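Local structure of aminopeptidase-like protein (Chaetomium thermophilum, 5JM6) at the interface of chains A and B. The protein probably acts as a zinc-dependent aminopeptidase of the M18 family, and assembles into a dodecamer that serves as cargo in selective autophagy by the Cvt pathway. Coordinates in Å, arbitrary orientation; residue numbers count along the deposited sequence, not the author numbering. Chains: chain A/B, Aminopeptidase-like protein.

The interface of chains A and B. Residues chain A 376, 380, 384; chain B 89-92, 360.
A:Gln380 and A:Arg384 lie against the loop B:Ala89–B:Ser92 at a subunit interface of this dodecameric M18 aminopeptidase. A glutamine is long enough to lie along the loop backbone: its chain is extended beyond CG (chi2 -173°), which brings the carboxamide against the carbonyls of B:Arg90 and B:Asp91, with NE2 3.5 Å from CA of B:Ser92. As modelled, the carboxamide OE1 faces the carbonyl O of B:Arg90; both can only accept, so this pairing is doubtful. NH2 of A:Arg384 comes near the same carbonyl O, but its N-H points elsewhere and no hydrogen bond forms there. Instead each arginine sets its aliphatic stem against the other's guanidinium: CG of A:Arg384 lies 3.7 Å above the plane of the B:Arg90 guanidinium, offset toward its rim, and NH1 of A:Arg384 is 3.8 Å from CB of B:Arg90. The chains cross obliquely, guanidinium planes 80° apart, although the like charges probably repel somewhat. Farther along, A:Gly376, with no side chain, allows its CA to rest on one face of the B:Arg360 guanidinium, 3.4 Å from CD of that arginine. Its carbonyl O accepts an in-plane hydrogen bond from NE2 of A:Gln380, helping set the carboxamide's turn. Behind this surface, B:Arg360 reaches from helix 353-368 to position the loop: NH2 bonds in plane to the carbonyl O of B:Ala89. NH1 of B:Arg360 bonds to O of B:Asp91 at 3.1 Å. An alanine in place of B:Arg360 would probably leave both carbonyls without these donors, free the loop to shift and open a gap beside A:Gly376.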
# COMPACT_ATOMS: atom_id res chain seq x y z
N GLY A 376 -56.76 16.01 -25.13
CA GLY A 376 -57.99 15.84 -24.39
C GLY A 376 -59.07 15.06 -25.11
O GLY A 376 -60.09 14.77 -24.51
N GLN A 380 -57.79 11.55 -22.88
CA GLN A 380 -58.93 10.75 -22.47
C GLN A 380 -58.56 9.34 -22.88
O GLN A 380 -58.80 8.38 -22.15
CB GLN A 380 -60.23 11.20 -23.12
CG GLN A 380 -60.77 12.52 -22.62
CD GLN A 380 -62.15 12.83 -23.17
OE1 GLN A 380 -63.09 12.07 -22.96
NE2 GLN A 380 -62.27 13.94 -23.89
N ARG A 384 -57.46 6.04 -20.32
CA ARG A 384 -58.12 4.75 -20.36
C ARG A 384 -57.16 3.63 -20.78
O ARG A 384 -57.57 2.50 -21.00
CB ARG A 384 -59.32 4.79 -21.31
CG ARG A 384 -60.36 5.83 -20.90
CD ARG A 384 -61.67 5.66 -21.65
NE ARG A 384 -62.20 6.95 -22.08
CZ ARG A 384 -63.14 7.63 -21.42
NH1 ARG A 384 -63.66 7.15 -20.30
NH2 ARG A 384 -63.56 8.80 -21.89
N ALA B 89 -59.50 13.44 -15.86
CA ALA B 89 -58.79 13.28 -17.13
C ALA B 89 -59.60 12.51 -18.18
O ALA B 89 -59.37 12.66 -19.37
CB ALA B 89 -57.45 12.60 -16.90
N ARG B 90 -60.52 11.66 -17.73
CA ARG B 90 -61.30 10.86 -18.67
C ARG B 90 -62.48 11.63 -19.26
O ARG B 90 -63.04 11.21 -20.28
CB ARG B 90 -61.81 9.59 -18.00
CG ARG B 90 -60.74 8.56 -17.74
CD ARG B 90 -61.30 7.37 -16.99
NE ARG B 90 -60.31 6.32 -16.83
CZ ARG B 90 -60.51 5.05 -17.15
NH1 ARG B 90 -61.68 4.66 -17.64
NH2 ARG B 90 -59.54 4.16 -16.97
N ASP B 91 -62.89 12.71 -18.61
CA ASP B 91 -63.94 13.58 -19.14
C ASP B 91 -63.41 14.62 -20.12
O ASP B 91 -62.23 14.96 -20.11
CB ASP B 91 -64.68 14.28 -18.00
CG ASP B 91 -65.34 13.30 -17.04
OD1 ASP B 91 -65.37 12.09 -17.35
OD2 ASP B 91 -65.84 13.75 -15.99
N SER B 92 -64.30 15.11 -20.99
CA SER B 92 -63.99 16.24 -21.85
C SER B 92 -64.08 17.55 -21.08
O SER B 92 -65.02 17.74 -20.30
CB SER B 92 -64.94 16.29 -23.05
OG SER B 92 -64.77 17.49 -23.77
N ARG B 360 -54.74 21.14 -22.85
CA ARG B 360 -56.17 20.92 -22.67
C ARG B 360 -56.91 22.18 -22.28
O ARG B 360 -57.98 22.48 -22.81
CB ARG B 360 -56.41 19.85 -21.62
CG ARG B 360 -56.26 18.44 -22.08
CD ARG B 360 -57.46 17.69 -21.58
NE ARG B 360 -57.15 16.36 -21.06
CZ ARG B 360 -58.08 15.50 -20.68
NH1 ARG B 360 -59.36 15.82 -20.76
NH2 ARG B 360 -57.73 14.31 -20.21